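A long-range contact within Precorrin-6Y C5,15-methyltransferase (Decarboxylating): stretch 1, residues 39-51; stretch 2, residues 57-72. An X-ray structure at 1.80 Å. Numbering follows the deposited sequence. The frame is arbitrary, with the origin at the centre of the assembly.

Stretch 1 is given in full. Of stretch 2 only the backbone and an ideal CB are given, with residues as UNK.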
# COMPACT_ATOMS: atom_id res chain seq x y z
N GLN D 39 12.79 24.43 -10.30
CA GLN D 39 14.12 25.01 -10.35
C GLN D 39 13.95 26.47 -9.95
O GLN D 39 12.84 26.98 -9.99
CB GLN D 39 14.75 24.86 -11.74
CG GLN D 39 13.84 25.14 -12.91
CD GLN D 39 14.44 24.72 -14.24
OE1 GLN D 39 14.39 23.55 -14.63
NE2 GLN D 39 15.00 25.69 -14.96
N ASP D 40 15.03 27.13 -9.54
CA ASP D 40 14.92 28.51 -9.07
C ASP D 40 14.42 29.47 -10.17
O ASP D 40 14.47 29.14 -11.35
CB ASP D 40 16.26 28.97 -8.47
CG ASP D 40 16.07 30.02 -7.38
OD1 ASP D 40 14.92 30.41 -7.12
OD2 ASP D 40 17.08 30.45 -6.79
N ASP D 41 13.86 30.61 -9.76
CA ASP D 41 13.39 31.70 -10.64
C ASP D 41 12.07 31.45 -11.38
O ASP D 41 11.65 32.29 -12.18
CB ASP D 41 14.46 32.14 -11.67
CG ASP D 41 15.75 32.58 -11.01
OD1 ASP D 41 15.72 33.48 -10.14
OD2 ASP D 41 16.81 32.04 -11.40
N LEU D 42 11.40 30.32 -11.12
CA LEU D 42 10.13 30.03 -11.80
C LEU D 42 8.94 30.68 -11.12
O LEU D 42 9.01 31.04 -9.95
CB LEU D 42 9.87 28.52 -11.91
CG LEU D 42 10.85 27.64 -12.71
CD1 LEU D 42 10.28 26.24 -12.84
CD2 LEU D 42 11.13 28.20 -14.09
N VAL D 43 7.84 30.81 -11.85
CA VAL D 43 6.60 31.26 -11.26
C VAL D 43 5.68 30.05 -11.08
O VAL D 43 5.45 29.29 -12.03
CB VAL D 43 5.90 32.35 -12.12
CG1 VAL D 43 4.47 32.65 -11.61
CG2 VAL D 43 6.74 33.64 -12.12
N MET D 44 5.17 29.88 -9.86
CA MET D 44 4.28 28.78 -9.51
C MET D 44 2.93 29.30 -9.00
O MET D 44 2.88 30.21 -8.19
CB MET D 44 4.96 27.91 -8.44
CG MET D 44 4.12 26.73 -7.91
SD MET D 44 5.12 25.71 -6.78
CE MET D 44 3.85 25.30 -5.61
N TRP D 45 1.84 28.71 -9.48
CA TRP D 45 0.54 28.89 -8.84
C TRP D 45 0.20 27.69 -7.93
O TRP D 45 0.36 26.54 -8.35
CB TRP D 45 -0.57 29.00 -9.88
CG TRP D 45 -0.50 30.15 -10.87
CD1 TRP D 45 0.34 31.24 -10.83
CD2 TRP D 45 -1.34 30.34 -12.01
NE1 TRP D 45 0.09 32.07 -11.91
CE2 TRP D 45 -0.95 31.55 -12.63
CE3 TRP D 45 -2.38 29.59 -12.57
CZ2 TRP D 45 -1.57 32.03 -13.79
CZ3 TRP D 45 -2.99 30.07 -13.74
CH2 TRP D 45 -2.58 31.28 -14.33
N ASP D 46 -0.25 27.96 -6.70
CA ASP D 46 -0.75 26.93 -5.80
C ASP D 46 -2.25 27.21 -5.61
O ASP D 46 -2.65 28.05 -4.79
CB ASP D 46 0.04 26.94 -4.48
CG ASP D 46 -0.47 25.95 -3.43
OD1 ASP D 46 -1.45 25.19 -3.64
OD2 ASP D 46 0.16 25.93 -2.35
N ILE D 47 -3.07 26.51 -6.40
CA ILE D 47 -4.52 26.68 -6.37
C ILE D 47 -5.21 25.81 -5.31
O ILE D 47 -5.11 24.58 -5.35
CB ILE D 47 -5.12 26.42 -7.76
CG1 ILE D 47 -4.52 27.39 -8.78
CG2 ILE D 47 -6.67 26.54 -7.72
CD1 ILE D 47 -4.77 27.03 -10.21
N GLY D 48 -5.89 26.47 -4.38
CA GLY D 48 -6.50 25.81 -3.23
C GLY D 48 -5.42 25.48 -2.24
O GLY D 48 -5.21 24.31 -1.89
N ALA D 49 -4.73 26.51 -1.76
CA ALA D 49 -3.49 26.34 -0.98
C ALA D 49 -3.65 25.65 0.37
O ALA D 49 -2.71 24.99 0.84
CB ALA D 49 -2.74 27.65 -0.85
N GLY D 50 -4.82 25.79 0.98
CA GLY D 50 -5.11 25.13 2.26
C GLY D 50 -4.34 25.78 3.38
O GLY D 50 -4.69 26.86 3.82
N SER D 51 -3.28 25.12 3.82
CA SER D 51 -2.37 25.67 4.82
C SER D 51 -1.08 26.21 4.19
O SER D 51 -0.19 26.72 4.89
CB SER D 51 -2.05 24.62 5.87
OG SER D 51 -3.24 24.33 6.58
N UNK D 57 7.26 24.99 1.28
CA UNK D 57 8.45 24.19 0.92
C UNK D 57 8.95 24.43 -0.52
O UNK D 57 10.16 24.44 -0.77
CB UNK D 57 8.13 22.70 1.10
N UNK D 58 8.03 24.68 -1.46
CA UNK D 58 8.38 25.12 -2.82
C UNK D 58 9.23 26.40 -2.80
O UNK D 58 10.17 26.53 -3.59
CB UNK D 58 7.11 25.35 -3.64
N UNK D 59 8.87 27.32 -1.91
CA UNK D 59 9.56 28.60 -1.77
C UNK D 59 10.98 28.41 -1.24
O UNK D 59 11.88 29.18 -1.58
CB UNK D 59 8.77 29.53 -0.84
N UNK D 60 11.17 27.39 -0.41
CA UNK D 60 12.51 27.04 0.06
C UNK D 60 13.38 26.51 -1.08
O UNK D 60 14.60 26.74 -1.10
CB UNK D 60 12.42 26.00 1.18
N UNK D 61 12.74 25.81 -2.02
CA UNK D 61 13.42 25.21 -3.17
C UNK D 61 13.64 26.20 -4.30
O UNK D 61 14.50 25.99 -5.17
CB UNK D 61 12.62 24.02 -3.69
N UNK D 62 12.83 27.27 -4.31
CA UNK D 62 12.98 28.34 -5.28
C UNK D 62 13.07 29.69 -4.56
O UNK D 62 12.11 30.46 -4.59
CB UNK D 62 11.82 28.33 -6.27
N UNK D 63 14.23 29.99 -3.93
CA UNK D 63 14.34 31.23 -3.13
C UNK D 63 14.12 32.50 -3.95
O UNK D 63 13.60 33.50 -3.43
CB UNK D 63 15.72 31.30 -2.47
N UNK D 64 14.49 32.45 -5.22
CA UNK D 64 14.31 33.58 -6.12
C UNK D 64 13.13 33.42 -7.08
O UNK D 64 12.91 34.28 -7.94
CB UNK D 64 15.59 33.80 -6.93
N UNK D 65 12.37 32.34 -6.93
CA UNK D 65 11.12 32.17 -7.65
C UNK D 65 9.98 32.99 -7.05
O UNK D 65 10.15 33.59 -5.99
CB UNK D 65 10.74 30.69 -7.67
N UNK D 66 8.84 33.00 -7.73
CA UNK D 66 7.63 33.65 -7.21
C UNK D 66 6.46 32.68 -7.14
O UNK D 66 6.08 32.08 -8.15
CB UNK D 66 7.25 34.85 -8.08
N UNK D 67 5.89 32.54 -5.95
CA UNK D 67 4.79 31.60 -5.71
C UNK D 67 3.52 32.35 -5.33
O UNK D 67 3.54 33.25 -4.49
CB UNK D 67 5.16 30.60 -4.61
N UNK D 68 2.41 31.98 -5.96
CA UNK D 68 1.12 32.60 -5.70
C UNK D 68 0.15 31.55 -5.20
O UNK D 68 -0.16 30.59 -5.91
CB UNK D 68 0.58 33.29 -6.95
N UNK D 69 -0.30 31.74 -3.96
CA UNK D 69 -1.12 30.79 -3.23
C UNK D 69 -2.55 31.30 -3.14
O UNK D 69 -2.84 32.27 -2.41
CB UNK D 69 -0.55 30.54 -1.83
N UNK D 70 -3.44 30.64 -3.88
CA UNK D 70 -4.84 31.03 -3.97
C UNK D 70 -5.72 30.21 -3.05
O UNK D 70 -5.67 28.97 -3.07
CB UNK D 70 -5.33 30.90 -5.41
N UNK D 71 -6.53 30.89 -2.25
CA UNK D 71 -7.42 30.23 -1.29
C UNK D 71 -8.71 31.02 -1.09
O UNK D 71 -8.67 32.24 -0.88
CB UNK D 71 -6.71 30.05 0.05
N UNK D 72 -9.84 30.32 -1.16
CA UNK D 72 -11.17 30.93 -1.03
C UNK D 72 -11.71 30.98 0.41
O UNK D 72 -12.45 31.89 0.76
CB UNK D 72 -12.16 30.16 -1.90

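Position 57 lies on a helix, with nothing of stretch 1 near its CB. It is Glu-57. Position 58 points its CB toward stretch 1, and the ideal CB already lies 3.7 Å from Met-44 SD. A small apolar side chain suits this spot. It is Ala-58, whose CB packs on Met-44 SD at 3.8 Å. Positions 59 and 60 offer no contact, so many residues would do; they are Ser-59 and Asn-60. Position 61 points sideways with no close neighbour in stretch 1, and is Leu-61.

Position 62 is the first to leave helical angles. Its CB points sideways, between the Asp-40 carboxylate and the apolar side chains of Leu-42 and Met-44. A long, flexible apolar side chain could reach those two. It is Met-62. Its SD lies 3.9 Å from Leu-42 CB, and its CE lies 4.0 Å from Met-44 CB. The SD also sits 3.1 Å from Gln-39 O, an acceptor left without a partner.

Positions 62 to 65 form a type I turn. At position 63, phi of -61° is within proline's range, though other residues would also fit. It is Pro-63. Its N lies 3.3 Å from Asp-40 OD1 but has no hydrogen to share. Position 64 points toward two carboxylates, with its ideal CB a tight 3.2 Å from Asp-41 OD1. A donor side chain fits, such as asparagine, serine or threonine. It is Asn-64. Its N donates to Asp-40 OD1 (2.8 Å) and its ND2 to Asp-40 OD2 (3.1 Å), so one residue holds both carboxylate oxygens.

At position 65 an ideal CB would fall 2.9 Å from Leu-42 O, a clash. Glycine is the natural fit, and it is Gly-65.

From 66 a strand runs parallel to strand 43-47. Leu-42 O accepts from the N of 66, and Met-44 N donates to the O of 66. The CB of 66 shares a face with Val-43, so a branched or long side chain would suit. It is Arg-66, whose NH2 lies 3.8 Å from Val-43 CG2.

Position 67 turns to the other face, beside Met-44, and calls for an apolar residue. It is Ile-67, with CG1 4.0 Å from Met-44 CB.

Position 68 returns to the face of Val-43 and Trp-45. A large apolar or aromatic side chain could span both. It is Phe-68. Val-43 CG1 meets the edge of its ring at CE2, 3.8 Å away, and its CD2 lies at the edge of the Trp-45 ring, 4.3 Å from CD1.

At position 69 the ideal CB is already 3.8 Å from Ala-49 CB, favouring a small residue. It is Ala-69, whose CB packs on Ala-49 CB at 3.8 Å.

Position 70 lies on the face of Ile-47, where aliphatic side chains suit. It is Leu-70, whose O accepts from both Gly-48 N (2.8 Å) and Ala-49 N (2.9 Å).

Position 71 points sideways near Gly-50 N, a donor. An acceptor would suit. It is Glu-71, whose OE1 accepts from Gly-50 N at 2.9 Å. Position 72 has nothing near its CB and is Arg-72.

Stretch 2 57-72: EASNLMPNGRIFALER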
# COMPACT_ATOMS: atom_id res chain seq x y z
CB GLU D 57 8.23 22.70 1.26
CG GLU D 57 8.22 22.45 2.77
CD GLU D 57 8.18 21.00 3.15
OE1 GLU D 57 8.22 20.14 2.24
OE2 GLU D 57 8.08 20.70 4.35
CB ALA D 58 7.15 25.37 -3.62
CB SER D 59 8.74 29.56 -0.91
OG SER D 59 8.97 29.36 0.47
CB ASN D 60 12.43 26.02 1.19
CG ASN D 60 11.92 26.62 2.49
OD1 ASN D 60 11.88 27.84 2.66
ND2 ASN D 60 11.56 25.76 3.42
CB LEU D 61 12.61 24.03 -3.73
CG LEU D 61 12.35 22.78 -2.87
CD1 LEU D 61 11.36 21.85 -3.57
CD2 LEU D 61 13.60 22.07 -2.59
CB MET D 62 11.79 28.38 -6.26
CG MET D 62 11.55 27.11 -7.04
SD MET D 62 10.24 27.28 -8.27
CE MET D 62 8.82 27.67 -7.27
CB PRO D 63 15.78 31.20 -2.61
CG PRO D 63 16.25 29.80 -2.79
CD PRO D 63 15.49 29.23 -3.94
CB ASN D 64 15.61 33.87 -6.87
CG ASN D 64 16.76 34.19 -5.94
OD1 ASN D 64 16.77 35.25 -5.30
ND2 ASN D 64 17.72 33.29 -5.85
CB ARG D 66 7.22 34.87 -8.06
CG ARG D 66 8.24 36.02 -8.02
CD ARG D 66 7.76 37.22 -8.83
NE ARG D 66 7.79 36.96 -10.26
CZ ARG D 66 7.14 37.67 -11.17
NH1 ARG D 66 6.38 38.69 -10.80
NH2 ARG D 66 7.23 37.35 -12.46
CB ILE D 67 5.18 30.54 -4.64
CG1 ILE D 67 6.35 29.69 -5.13
CG2 ILE D 67 4.02 29.64 -4.28
CD1 ILE D 67 7.65 30.03 -4.53
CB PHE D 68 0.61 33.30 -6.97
CG PHE D 68 1.54 34.38 -7.47
CD1 PHE D 68 1.44 35.68 -6.98
CD2 PHE D 68 2.54 34.08 -8.40
CE1 PHE D 68 2.32 36.68 -7.40
CE2 PHE D 68 3.42 35.07 -8.83
CZ PHE D 68 3.30 36.37 -8.33
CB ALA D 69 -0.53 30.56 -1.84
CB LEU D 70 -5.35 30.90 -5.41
CG LEU D 70 -5.11 32.11 -6.32
CD1 LEU D 70 -3.70 32.10 -6.86
CD2 LEU D 70 -6.11 32.07 -7.46
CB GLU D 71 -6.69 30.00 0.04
CG GLU D 71 -7.51 29.36 1.17
CD GLU D 71 -8.12 28.03 0.77
OE1 GLU D 71 -7.38 27.10 0.39
OE2 GLU D 71 -9.36 27.91 0.84
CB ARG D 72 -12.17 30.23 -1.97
CG ARG D 72 -12.56 28.81 -1.55
CD ARG D 72 -13.25 28.05 -2.67
NE ARG D 72 -14.09 26.96 -2.19
CZ ARG D 72 -13.66 25.72 -1.95
NH1 ARG D 72 -12.38 25.39 -2.15
NH2 ARG D 72 -14.51 24.80 -1.52
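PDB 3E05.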